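Local coordinates for protein SusD homolog (Bacteroides thetaiotaomicron VPI-5482, PDB 3IV0) that probably binds glycans at the outer membrane as a SusD-family lipoprotein, handing them to a partner transporter, although its own ligand is unknown, at residues K224-Y227 against Y228-V232; D385-A388 against C389-L392; G235-L238 against E239-N242; R199-R202 against G203-I206; F43-Y46 against S47-R51. All blocks are in the same frame, centred on the assembly; numbering follows the deposited sequence.

Overall arrangement
Along the chain the order is contact 5, contact 4, contact 1, contact 3 and contact 2. Contact 1 starts helix 224-238 and contact 3 covers its end and the loop that follows, with centres about 16 Å apart. Contact 4 opens the preceding helix, 202-219, and touches contact 3 through the Arg202-Glu237 salt bridge; their centres are about 12 Å apart. Contact 2 begins helix 385-398, about 15 Å from contact 3 between centres, and helix 367-381 is packed against by contacts 1, 2 and 3. These four thus belong to neighbouring helices of a largely helical SusD-like fold. Contact 5, on helix 43-50, lies nearer the chain's centre, 23 Å or more from every other contact's centre.

Contact 1: residues K224-Y227 against Y228-V232; sequences KEQY and YRNVV
Lys224 and Tyr228 meet at the start of helix 224-238, whose first turns are tied by i to i+4 contacts. The Lys224 carbonyl accepts the Tyr228 amide at 2.9 Å (N to O) in a nearly straight bond. Its oxygen also touches the tyrosine ring obliquely, 3.4 Å from Tyr228 CD2. Tyr228 packs on Ala380 and Leu381 of helix 367-381. Next along the chain, Glu225 and Arg229 run side by side in the same direction. The Glu225 carboxylate is stacked on one face of the Arg229 guanidinium, the planes only 5° apart and Glu225 CD 3.7 Å from Arg229 NH2. The salt bridge is long, Glu225 OE1 to Arg229 NH2 3.8 Å; the oxygen lies well out of the guanidinium plane and no N-H points at it, leaving charge attraction between the stacked groups. Gln226 is bent at chi2 (59°), which turns its amide forward along the helix to Asn230. Gln226 NE2 donates to Asn230 OD1 at 3.0 Å, in the plane of its own amide but from above the asparagine carbonyl plane. On the buried side, the Tyr227 hydroxyl bonds to Asp220 and Gln167, while Asn230 ND2 bonds to Asn213 of helix 202-219, joining the two consecutive helices. Tyr227 stands alongside Asn230, whose ND2 lies at the ring edge, 4.1 Å from Tyr227 CD1.

Contact 2: residues D385-A388 against C389-L392; sequences DTKA and CELL
With CG trans to the backbone N (chi1 -180°) and a bend at chi2 (73°), Lys387 turns its long chain forward toward Glu390, three residues on. Glu390 also starts trans (chi1 -177°) and stays extended beyond CG, which carries the carboxylate across the outer part of the lysine. Lys387 NZ then donates to Glu390 OE2 at 3.1 Å, a salt bridge in which the ammonium meets the oxygen from above the carboxylate plane. The lysine methylenes join in, with Lys387 CD 3.9 Å from Glu390 OE1. Glu390 is exposed and Lys387 partly so, which probably moderates the electrostatic gain from this pair.

The pair lies in the first two turns of helix 385-398, within the SusD-family region. Four successive i to i+4 backbone bonds run through these turns, among them Leu391 N to Lys387 O at 3.0 Å. The lysine stem also meets Leu391: Leu391 CD1 lies 4.2 Å from Lys387 CG, an apolar contact beside the charged one. Leu391 continues onto Tyr374 and Leu378 of helix 367-381.

Ala388 and Cys389 face helix 408-422, where both touch Leu411. Asp385 OD2 takes a hydrogen bond from Gly408 N at the start of that helix, while Asn384 OD1 accepts from Thr386 OG1 and Lys387 N. Cys389 SG lies beside its own helix, 3.5 Å from Asp385 O.

Contact 3: residues G235-L238 against E239-N242; sequences GEEL and ERNN
Arg240 reaches back over the last turn of helix 224-238 to Glu237. Its CG stands anti to the carbonyl carbon (chi1 -64°), which sends the chain, extended from CG to NE, back along the helix; Glu237 is bent at chi2 (64°), and the two cross at about a right angle. Arg240 NH1 donates to Glu237 OE1 at 2.9 Å; the oxygen lies at the guanidinium edge and is met on its anti side. One face of the same guanidinium covers Glu236 O, 3.7 Å from Arg240 CZ. A water accepts from Arg240 NH2 and donates to Glu236 OE1, bridging the second acidic group.

Leu238 to Asn241 form a type I beta turn. Asn241 CG sits between its backbone N and carbonyl carbon (chi1 75°), which swings the amide back to Leu238 O. That oxygen accepts Asn241 ND2 at 2.8 Å and Asn241 N at 3.2 Å, from opposite faces of the carbonyl plane.

Glu237 OE2 is paired with Arg202, and Leu238 packs on Ile206, both of helix 202-219. Leu238 also touches Tyr367 and Ala370 of helix 367-381, while Glu239, bent at chi2, binds the Tyr367 hydroxyl and Arg394 of helix 385-398.

Contact 4: residues R199-R202 against G203-I206; sequences RASR and GSVI
A capping box formed by Ser201 and Ser204 starts helix 202-219. Ser201, the N-cap residue, has OG between its backbone N and carbonyl carbon (chi1 71°), from where it accepts the Ser204 amide at 3.2 Å (N to OG). In return Ser201 N donates to Ser204 OG at 2.9 Å, in an almost linear bond of 177°. The two serines therefore satisfy each other's amides just where the helix cannot yet do so. Ser204 OG has a further hydrogen-bond partner in Leu265 O.

Helical bonding begins at once: Val205 N bonds to Ser201 O at 3.2 Å, and Ile206 N to Arg202 O at 3.0 Å. Ile206 CD1 lies 3.7 Å from Arg202 O and comes within 4.2 Å of Arg202 CG.

All eight residues are buried. The extended Arg202 chain leads to helix 224-238, while Arg199 pairs with Glu126 and Glu23 on helices 117-142 and 19-39. Ala200, Ser204 and Val205 rest on Phe129. Such reciprocal side-chain-to-amide bonding between N-cap and N3 is the defining feature of a capping box at a helix N-terminus.

Contact 5: residues F43-Y46 against S47-R51; sequences FLTY and SGDMR
Ser47 folds back on Phe43 within the short helix 43-50, which widens into a pi-type turn toward its end. Phe43 O accepts twice, from Ser47 OG at 2.7 Å and from Ser47 N at 3.0 Å, the donors reaching it from opposite faces of the carbonyl plane. The serine hydroxyl, placed by a chi1 of 71°, also lies over one face of the Phe43 ring and has a second hydrogen-bond partner in the Tyr431 hydroxyl.

Gly48 N bonds to Leu44 O at 2.9 Å. Thr45 O serves two amides: Asp49 N at 3.0 Å, the i+4 bond, and Met50 N at 3.1 Å, the i+5 bond of the wider turn. The Thr45 side chain adds a third tie to this turn, OG1 donating to the anti lone pair of Asp49 OD2 at 2.7 Å. Asp49 OD1 accepts from Gly427 N, so both carboxylate oxygens are engaged in this buried site.

Arg51, the first residue beyond helical geometry, binds Asn71 and Thr460 O and makes a cation-pi contact with Trp461, while the Tyr46 hydroxyl bonds to Asn281. Selenomethionine Met50 runs alongside Tyr46 in an oblique Met-aromatic contact, its SE 3.7 Å from Tyr46 CD1.

Contact 1: residues K224-Y227 against Y228-V232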
loop_
_atom_site.group_PDB
_atom_site.type_symbol
_atom_site.label_atom_id
_atom_site.label_comp_id
_atom_site.label_asym_id
_atom_site.label_seq_id
_atom_site.Cartn_x
_atom_site.Cartn_y
_atom_site.Cartn_z
ATOM N N LYS A 224 -2.280 -21.101 -8.630
ATOM C CA LYS A 224 -1.456 -20.532 -7.584
ATOM C C LYS A 224 0.014 -20.977 -7.618
ATOM O O LYS A 224 0.899 -20.203 -7.289
ATOM C CB LYS A 224 -2.102 -20.750 -6.240
ATOM C CG LYS A 224 -2.098 -22.191 -5.714
ATOM C CD LYS A 224 -2.810 -22.293 -4.376
ATOM C CE LYS A 224 -2.561 -23.629 -3.716
ATOM N NZ LYS A 224 -3.167 -24.761 -4.476
ATOM N N GLU A 225 0.302 -22.207 -8.020
ATOM C CA GLU A 225 1.700 -22.621 -8.087
ATOM C C GLU A 225 2.499 -21.741 -9.026
ATOM O O GLU A 225 3.597 -21.317 -8.676
ATOM C CB GLU A 225 1.789 -24.105 -8.489
ATOM C CG GLU A 225 3.186 -24.611 -8.908
ATOM C CD GLU A 225 3.155 -26.112 -9.250
ATOM O OE1 GLU A 225 3.354 -26.933 -8.335
ATOM O OE2 GLU A 225 2.894 -26.456 -10.425
ATOM N N GLN A 226 1.977 -21.433 -10.203
ATOM C CA GLN A 226 2.640 -20.552 -11.100
ATOM C C GLN A 226 2.782 -19.136 -10.525
ATOM O O GLN A 226 3.803 -18.524 -10.694
ATOM C CB GLN A 226 1.945 -20.472 -12.465
ATOM C CG GLN A 226 2.739 -19.697 -13.492
ATOM C CD GLN A 226 4.125 -20.295 -13.743
ATOM O OE1 GLN A 226 4.231 -21.448 -14.158
ATOM N NE2 GLN A 226 5.189 -19.529 -13.471
ATOM N N TYR A 227 1.737 -18.611 -9.903
ATOM C CA TYR A 227 1.874 -17.261 -9.336
ATOM C C TYR A 227 2.950 -17.216 -8.258
ATOM O O TYR A 227 3.750 -16.275 -8.211
ATOM C CB TYR A 227 0.520 -16.774 -8.804
ATOM C CG TYR A 227 -0.568 -16.701 -9.884
ATOM C CD1 TYR A 227 -0.338 -16.071 -11.080
ATOM C CD2 TYR A 227 -1.839 -17.251 -9.669
ATOM C CE1 TYR A 227 -1.332 -16.011 -12.071
ATOM C CE2 TYR A 227 -2.812 -17.191 -10.669
ATOM C CZ TYR A 227 -2.536 -16.586 -11.845
ATOM O OH TYR A 227 -3.497 -16.498 -12.845
ATOM N N TYR A 228 2.989 -18.201 -7.378
ATOM C CA TYR A 228 4.035 -18.256 -6.378
ATOM C C TYR A 228 5.412 -18.388 -7.023
ATOM O O TYR A 228 6.353 -17.724 -6.615
ATOM C CB TYR A 228 3.795 -19.410 -5.393
ATOM C CG TYR A 228 2.762 -19.159 -4.310
ATOM C CD1 TYR A 228 2.806 -18.036 -3.494
ATOM C CD2 TYR A 228 1.790 -20.114 -4.026
ATOM C CE1 TYR A 228 1.913 -17.872 -2.454
ATOM C CE2 TYR A 228 0.897 -19.945 -2.998
ATOM C CZ TYR A 228 0.958 -18.828 -2.198
ATOM O OH TYR A 228 0.066 -18.674 -1.149
ATOM N N ARG A 229 5.537 -19.197 -8.065
ATOM C CA ARG A 229 6.796 -19.281 -8.776
ATOM C C ARG A 229 7.210 -17.949 -9.370
ATOM O O ARG A 229 8.401 -17.592 -9.442
ATOM C CB ARG A 229 6.734 -20.388 -9.854
ATOM C CG ARG A 229 6.811 -21.778 -9.299
ATOM C CD ARG A 229 6.755 -22.800 -10.439
ATOM N NE ARG A 229 6.875 -24.147 -9.906
ATOM C CZ ARG A 229 6.634 -25.244 -10.609
ATOM N NH1 ARG A 229 6.273 -25.157 -11.884
ATOM N NH2 ARG A 229 6.761 -26.428 -10.036
ATOM N N ASN A 230 6.226 -17.199 -9.867
ATOM C CA ASN A 230 6.498 -15.872 -10.382
ATOM C C ASN A 230 7.076 -14.987 -9.284
ATOM O O ASN A 230 7.981 -14.219 -9.509
ATOM C CB ASN A 230 5.219 -15.214 -10.903
ATOM C CG ASN A 230 4.692 -15.828 -12.199
ATOM O OD1 ASN A 230 5.388 -16.603 -12.885
ATOM N ND2 ASN A 230 3.447 -15.492 -12.523
ATOM N N VAL A 231 6.521 -15.069 -8.086
ATOM C CA VAL A 231 7.017 -14.239 -6.981
ATOM C C VAL A 231 8.440 -14.628 -6.642
ATOM O O VAL A 231 9.287 -13.767 -6.385
ATOM C CB VAL A 231 6.149 -14.337 -5.740
ATOM C CG1 VAL A 231 6.769 -13.592 -4.570
ATOM C CG2 VAL A 231 4.741 -13.810 -6.013
ATOM N N VAL A 232 8.740 -15.931 -6.639
ATOM C CA VAL A 232 10.129 -16.372 -6.405
ATOM C C VAL A 232 11.083 -15.835 -7.470
ATOM O O VAL A 232 12.184 -15.345 -7.165
ATOM C CB VAL A 232 10.195 -17.899 -6.312
ATOM C CG1 VAL A 232 11.638 -18.387 -6.295
ATOM C CG2 VAL A 232 9.423 -18.386 -5.077
#

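Contact 2: residues D385-A388 against C389-L392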
loop_
_atom_site.group_PDB
_atom_site.type_symbol
_atom_site.label_atom_id
_atom_site.label_comp_id
_atom_site.label_asym_id
_atom_site.label_seq_id
_atom_site.Cartn_x
_atom_site.Cartn_y
_atom_site.Cartn_z
ATOM N N ASP A 385 12.659 -24.101 2.323
ATOM C CA ASP A 385 12.276 -23.474 3.595
ATOM C C ASP A 385 13.474 -22.840 4.228
ATOM O O ASP A 385 13.363 -21.833 4.930
ATOM C CB ASP A 385 11.636 -24.469 4.587
ATOM C CG ASP A 385 10.147 -24.744 4.312
ATOM O OD1 ASP A 385 9.520 -24.081 3.454
ATOM O OD2 ASP A 385 9.561 -25.655 4.943
ATOM N N THR A 386 14.662 -23.379 3.970
ATOM C CA THR A 386 15.857 -22.776 4.513
ATOM C C THR A 386 16.065 -21.343 3.962
ATOM O O THR A 386 16.404 -20.405 4.713
ATOM C CB THR A 386 17.096 -23.682 4.329
ATOM O OG1 THR A 386 17.289 -23.940 2.952
ATOM C CG2 THR A 386 16.893 -24.999 5.071
ATOM N N LYS A 387 15.848 -21.166 2.660
ATOM C CA LYS A 387 15.988 -19.839 2.075
ATOM C C LYS A 387 14.869 -18.927 2.556
ATOM O O LYS A 387 15.098 -17.748 2.822
ATOM C CB LYS A 387 15.989 -19.892 0.541
ATOM C CG LYS A 387 16.141 -18.541 -0.124
ATOM C CD LYS A 387 17.540 -18.016 0.003
ATOM C CE LYS A 387 17.883 -16.990 -1.072
ATOM N NZ LYS A 387 19.307 -16.552 -0.930
ATOM N N ALA A 388 13.677 -19.468 2.680
ATOM C CA ALA A 388 12.590 -18.682 3.254
ATOM C C ALA A 388 12.938 -18.146 4.647
ATOM O O ALA A 388 12.711 -16.983 4.948
ATOM C CB ALA A 388 11.301 -19.477 3.280
ATOM N N CYS A 389 13.516 -18.988 5.506
ATOM C CA CYS A 389 14.001 -18.554 6.799
ATOM C C CYS A 389 15.086 -17.523 6.718
ATOM O O CYS A 389 15.105 -16.568 7.482
ATOM C CB CYS A 389 14.480 -19.750 7.642
ATOM S SG CYS A 389 13.228 -20.833 8.253
ATOM N N GLU A 390 16.024 -17.701 5.801
ATOM C CA GLU A 390 17.088 -16.726 5.629
ATOM C C GLU A 390 16.524 -15.330 5.348
ATOM O O GLU A 390 16.988 -14.335 5.913
ATOM C CB GLU A 390 18.032 -17.176 4.527
ATOM C CG GLU A 390 19.226 -16.316 4.270
ATOM C CD GLU A 390 19.887 -16.689 2.950
ATOM O OE1 GLU A 390 20.300 -17.864 2.817
ATOM O OE2 GLU A 390 19.960 -15.825 2.051
ATOM N N LEU A 391 15.585 -15.257 4.408
ATOM C CA LEU A 391 14.935 -14.004 4.066
ATOM C C LEU A 391 14.211 -13.405 5.271
ATOM O O LEU A 391 14.389 -12.238 5.578
ATOM C CB LEU A 391 14.002 -14.241 2.883
ATOM C CG LEU A 391 14.705 -14.512 1.548
ATOM C CD1 LEU A 391 13.711 -15.197 0.591
ATOM C CD2 LEU A 391 15.248 -13.245 0.913
ATOM N N LEU A 392 13.379 -14.206 5.905
ATOM C CA LEU A 392 12.666 -13.803 7.098
ATOM C C LEU A 392 13.624 -13.252 8.142
ATOM O O LEU A 392 13.383 -12.235 8.769
ATOM C CB LEU A 392 11.867 -14.993 7.642
ATOM C CG LEU A 392 11.211 -14.842 9.004
ATOM C CD1 LEU A 392 10.243 -13.643 9.024
ATOM C CD2 LEU A 392 10.508 -16.154 9.415
#

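Contact 3: residues G235-L238 against E239-N242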
loop_
_atom_site.group_PDB
_atom_site.type_symbol
_atom_site.label_atom_id
_atom_site.label_comp_id
_atom_site.label_asym_id
_atom_site.label_seq_id
_atom_site.Cartn_x
_atom_site.Cartn_y
_atom_site.Cartn_z
ATOM N N GLY A 235 11.616 -12.244 -6.754
ATOM C CA GLY A 235 12.546 -12.120 -5.619
ATOM C C GLY A 235 13.993 -12.307 -6.020
ATOM O O GLY A 235 14.880 -11.605 -5.570
ATOM N N GLU A 236 14.239 -13.307 -6.851
ATOM C CA GLU A 236 15.578 -13.564 -7.347
ATOM C C GLU A 236 16.073 -12.359 -8.127
ATOM O O GLU A 236 17.222 -11.951 -7.989
ATOM C CB GLU A 236 15.572 -14.836 -8.210
ATOM C CG GLU A 236 15.415 -16.095 -7.383
ATOM C CD GLU A 236 15.108 -17.364 -8.172
ATOM O OE1 GLU A 236 14.858 -17.299 -9.385
ATOM O OE2 GLU A 236 15.081 -18.435 -7.533
ATOM N N GLU A 237 15.205 -11.742 -8.915
ATOM C CA GLU A 237 15.568 -10.530 -9.635
ATOM C C GLU A 237 15.789 -9.345 -8.694
ATOM O O GLU A 237 16.762 -8.599 -8.855
ATOM C CB GLU A 237 14.513 -10.184 -10.686
ATOM C CG GLU A 237 14.780 -8.889 -11.462
ATOM C CD GLU A 237 16.027 -8.930 -12.295
ATOM O OE1 GLU A 237 16.525 -10.025 -12.618
ATOM O OE2 GLU A 237 16.526 -7.852 -12.643
ATOM N N LEU A 238 14.910 -9.177 -7.706
ATOM C CA LEU A 238 15.091 -8.127 -6.710
ATOM C C LEU A 238 16.484 -8.190 -6.101
ATOM O O LEU A 238 17.132 -7.163 -5.874
ATOM C CB LEU A 238 14.049 -8.281 -5.623
ATOM C CG LEU A 238 14.125 -7.268 -4.490
ATOM C CD1 LEU A 238 13.841 -5.887 -5.015
ATOM C CD2 LEU A 238 13.169 -7.683 -3.362
ATOM N N GLU A 239 16.959 -9.397 -5.837
ATOM C CA GLU A 239 18.228 -9.584 -5.156
ATOM C C GLU A 239 19.430 -9.434 -6.075
ATOM O O GLU A 239 20.569 -9.619 -5.634
ATOM C CB GLU A 239 18.233 -10.931 -4.450
ATOM C CG GLU A 239 17.315 -10.932 -3.230
ATOM C CD GLU A 239 17.695 -9.835 -2.257
ATOM O OE1 GLU A 239 18.597 -10.053 -1.416
ATOM O OE2 GLU A 239 17.134 -8.731 -2.362
ATOM N N ARG A 240 19.202 -9.056 -7.316
ATOM C CA ARG A 240 20.279 -8.636 -8.233
ATOM C C ARG A 240 20.505 -7.112 -8.215
ATOM O O ARG A 240 21.238 -6.543 -9.043
ATOM C CB ARG A 240 19.958 -9.098 -9.661
ATOM C CG ARG A 240 19.906 -10.607 -9.787
ATOM C CD ARG A 240 19.595 -11.107 -11.186
ATOM N NE ARG A 240 19.470 -12.555 -11.105
ATOM C CZ ARG A 240 18.363 -13.257 -11.313
ATOM N NH1 ARG A 240 17.225 -12.702 -11.740
ATOM N NH2 ARG A 240 18.426 -14.567 -11.154
ATOM N N ASN A 241 19.917 -6.434 -7.246
ATOM C CA ASN A 241 20.012 -4.973 -7.182
ATOM C C ASN A 241 21.410 -4.434 -6.820
ATOM O O ASN A 241 21.641 -3.228 -6.878
ATOM C CB ASN A 241 18.970 -4.427 -6.195
ATOM C CG ASN A 241 19.339 -4.656 -4.754
ATOM O OD1 ASN A 241 20.157 -3.894 -4.207
ATOM N ND2 ASN A 241 18.728 -5.637 -4.087
ATOM N N ASN A 242 22.306 -5.322 -6.403
ATOM C CA ASN A 242 23.734 -5.009 -6.187
ATOM C C ASN A 242 23.962 -3.863 -5.226
ATOM O O ASN A 242 24.827 -3.003 -5.473
ATOM C CB ASN A 242 24.498 -4.744 -7.484
ATOM C CG ASN A 242 26.015 -4.974 -7.311
ATOM O OD1 ASN A 242 26.443 -5.717 -6.420
ATOM N ND2 ASN A 242 26.815 -4.334 -8.150
HETATM O O HOH W 1 15.956 -16.198 -11.415
#

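Contact 4: residues R199-R202 against G203-I206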
loop_
_atom_site.group_PDB
_atom_site.type_symbol
_atom_site.label_atom_id
_atom_site.label_comp_id
_atom_site.label_asym_id
_atom_site.label_seq_id
_atom_site.Cartn_x
_atom_site.Cartn_y
_atom_site.Cartn_z
ATOM N N ARG A 199 9.684 8.366 -7.878
ATOM C CA ARG A 199 9.519 8.054 -9.284
ATOM C C ARG A 199 9.772 6.564 -9.430
ATOM O O ARG A 199 10.664 6.006 -8.787
ATOM C CB ARG A 199 10.534 8.867 -10.120
ATOM C CG ARG A 199 10.290 10.378 -10.072
ATOM C CD ARG A 199 9.099 10.838 -10.904
ATOM N NE ARG A 199 9.317 10.719 -12.339
ATOM C CZ ARG A 199 9.923 11.631 -13.095
ATOM N NH1 ARG A 199 10.343 12.778 -12.597
ATOM N NH2 ARG A 199 10.085 11.356 -14.378
ATOM N N ALA A 200 8.959 5.900 -10.232
ATOM C CA ALA A 200 9.078 4.463 -10.368
ATOM C C ALA A 200 10.489 4.021 -10.754
ATOM O O ALA A 200 11.078 4.561 -11.700
ATOM C CB ALA A 200 8.070 3.944 -11.435
ATOM N N SER A 201 11.009 3.015 -10.053
ATOM C CA SER A 201 12.271 2.369 -10.348
ATOM C C SER A 201 12.003 0.909 -10.709
ATOM O O SER A 201 10.861 0.426 -10.644
ATOM C CB SER A 201 13.180 2.402 -9.132
ATOM O OG SER A 201 12.693 1.499 -8.117
ATOM N N ARG A 202 13.063 0.182 -11.037
ATOM C CA ARG A 202 12.947 -1.252 -11.288
ATOM C C ARG A 202 12.355 -1.954 -10.064
ATOM O O ARG A 202 11.550 -2.869 -10.172
ATOM C CB ARG A 202 14.316 -1.837 -11.678
ATOM C CG ARG A 202 14.267 -3.282 -12.210
ATOM C CD ARG A 202 15.680 -3.741 -12.633
ATOM N NE ARG A 202 15.707 -5.085 -13.245
ATOM C CZ ARG A 202 15.404 -5.332 -14.508
ATOM N NH1 ARG A 202 14.974 -4.377 -15.299
ATOM N NH2 ARG A 202 15.476 -6.571 -14.972
ATOM N N GLY A 203 12.808 -1.562 -8.883
ATOM C CA GLY A 203 12.269 -2.096 -7.627
ATOM C C GLY A 203 10.799 -1.834 -7.403
ATOM O O GLY A 203 10.066 -2.701 -6.914
ATOM N N SER A 204 10.307 -0.675 -7.824
ATOM C CA SER A 204 8.888 -0.374 -7.758
ATOM C C SER A 204 8.087 -1.420 -8.572
ATOM O O SER A 204 7.053 -1.965 -8.120
ATOM C CB SER A 204 8.604 0.994 -8.349
ATOM O OG SER A 204 9.426 2.008 -7.820
ATOM N N VAL A 205 8.561 -1.654 -9.797
ATOM C CA VAL A 205 7.939 -2.608 -10.694
ATOM C C VAL A 205 7.934 -4.005 -10.097
ATOM O O VAL A 205 6.898 -4.672 -10.107
ATOM C CB VAL A 205 8.614 -2.623 -12.084
ATOM C CG1 VAL A 205 8.032 -3.728 -12.965
ATOM C CG2 VAL A 205 8.467 -1.225 -12.787
ATOM N N ILE A 206 9.073 -4.440 -9.557
ATOM C CA ILE A 206 9.141 -5.772 -8.978
ATOM C C ILE A 206 8.160 -5.913 -7.815
ATOM O O ILE A 206 7.433 -6.916 -7.739
ATOM C CB ILE A 206 10.583 -6.085 -8.529
ATOM C CG1 ILE A 206 11.509 -6.226 -9.749
ATOM C CG2 ILE A 206 10.609 -7.376 -7.691
ATOM C CD1 ILE A 206 12.987 -6.148 -9.396
#

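Contact 5: residues F43-Y46 against S47-R51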
loop_
_atom_site.group_PDB
_atom_site.type_symbol
_atom_site.label_atom_id
_atom_site.label_comp_id
_atom_site.label_asym_id
_atom_site.label_seq_id
_atom_site.Cartn_x
_atom_site.Cartn_y
_atom_site.Cartn_z
ATOM N N PHE A 43 -7.898 7.226 1.558
ATOM C CA PHE A 43 -8.155 5.901 0.990
ATOM C C PHE A 43 -7.219 4.846 1.509
ATOM O O PHE A 43 -7.663 3.790 1.941
ATOM C CB PHE A 43 -8.051 5.992 -0.545
ATOM C CG PHE A 43 -8.064 4.673 -1.269
ATOM C CD1 PHE A 43 -6.889 3.932 -1.400
ATOM C CD2 PHE A 43 -9.220 4.183 -1.832
ATOM C CE1 PHE A 43 -6.897 2.724 -2.081
ATOM C CE2 PHE A 43 -9.217 2.991 -2.555
ATOM C CZ PHE A 43 -8.060 2.252 -2.640
ATOM N N LEU A 44 -5.922 5.095 1.458
ATOM C CA LEU A 44 -4.961 4.039 1.807
ATOM C C LEU A 44 -5.058 3.653 3.262
ATOM O O LEU A 44 -5.042 2.440 3.576
ATOM C CB LEU A 44 -3.543 4.446 1.402
ATOM C CG LEU A 44 -2.463 3.382 1.548
ATOM C CD1 LEU A 44 -2.875 2.042 0.938
ATOM C CD2 LEU A 44 -1.228 3.922 0.849
ATOM N N THR A 45 -5.174 4.594 4.180
ATOM C CA THR A 45 -5.167 4.197 5.569
ATOM C C THR A 45 -6.518 3.620 5.995
ATOM O O THR A 45 -6.556 2.655 6.769
ATOM C CB THR A 45 -4.652 5.334 6.489
ATOM O OG1 THR A 45 -4.344 4.789 7.777
ATOM C CG2 THR A 45 -5.655 6.418 6.715
ATOM N N TYR A 46 -7.633 4.147 5.493
ATOM C CA TYR A 46 -8.928 3.572 5.854
ATOM C C TYR A 46 -8.989 2.147 5.340
ATOM O O TYR A 46 -9.459 1.247 6.055
ATOM C CB TYR A 46 -10.104 4.360 5.277
ATOM C CG TYR A 46 -10.553 5.589 6.008
ATOM C CD1 TYR A 46 -9.690 6.415 6.674
ATOM C CD2 TYR A 46 -11.898 5.928 5.970
ATOM C CE1 TYR A 46 -10.153 7.583 7.277
ATOM C CE2 TYR A 46 -12.372 7.030 6.579
ATOM C CZ TYR A 46 -11.492 7.861 7.230
ATOM O OH TYR A 46 -12.021 9.036 7.793
ATOM N N SER A 47 -8.610 1.968 4.081
ATOM C CA SER A 47 -8.782 0.682 3.418
ATOM C C SER A 47 -7.748 -0.374 3.765
ATOM O O SER A 47 -8.033 -1.584 3.688
ATOM C CB SER A 47 -8.794 0.864 1.889
ATOM O OG SER A 47 -7.503 1.195 1.382
ATOM N N GLY A 48 -6.551 0.049 4.125
ATOM C CA GLY A 48 -5.438 -0.862 4.371
ATOM C C GLY A 48 -5.028 -1.012 5.818
ATOM O O GLY A 48 -4.603 -2.103 6.212
ATOM N N ASP A 49 -5.093 0.048 6.613
ATOM C CA ASP A 49 -4.728 -0.066 8.035
ATOM C C ASP A 49 -5.938 -0.362 8.929
ATOM O O ASP A 49 -5.849 -1.182 9.835
ATOM C CB ASP A 49 -4.095 1.225 8.499
ATOM C CG ASP A 49 -2.835 1.531 7.795
ATOM O OD1 ASP A 49 -1.936 0.671 7.806
ATOM O OD2 ASP A 49 -2.712 2.663 7.264
HETATM N N MSE A 50 -7.039 0.335 8.729
HETATM C CA MSE A 50 -8.113 0.414 9.727
HETATM C C MSE A 50 -9.167 -0.681 9.586
HETATM O O MSE A 50 -9.762 -1.126 10.582
HETATM C CB MSE A 50 -8.752 1.801 9.636
HETATM C CG MSE A 50 -7.798 2.956 10.034
HETATM SE SE MSE A 50 -8.614 4.640 9.776
HETATM C CE MSE A 50 -9.808 4.653 11.284
ATOM N N ARG A 51 -9.432 -1.119 8.376
ATOM C CA ARG A 51 -10.522 -2.029 8.113
ATOM C C ARG A 51 -10.231 -3.390 8.717
ATOM O O ARG A 51 -9.164 -3.973 8.502
ATOM C CB ARG A 51 -10.738 -2.170 6.620
ATOM C CG ARG A 51 -12.011 -2.882 6.284
ATOM C CD ARG A 51 -12.290 -2.825 4.800
ATOM N NE ARG A 51 -13.509 -3.544 4.444
ATOM C CZ ARG A 51 -13.957 -3.664 3.216
ATOM N NH1 ARG A 51 -13.278 -3.145 2.204
ATOM N NH2 ARG A 51 -15.042 -4.338 2.968
#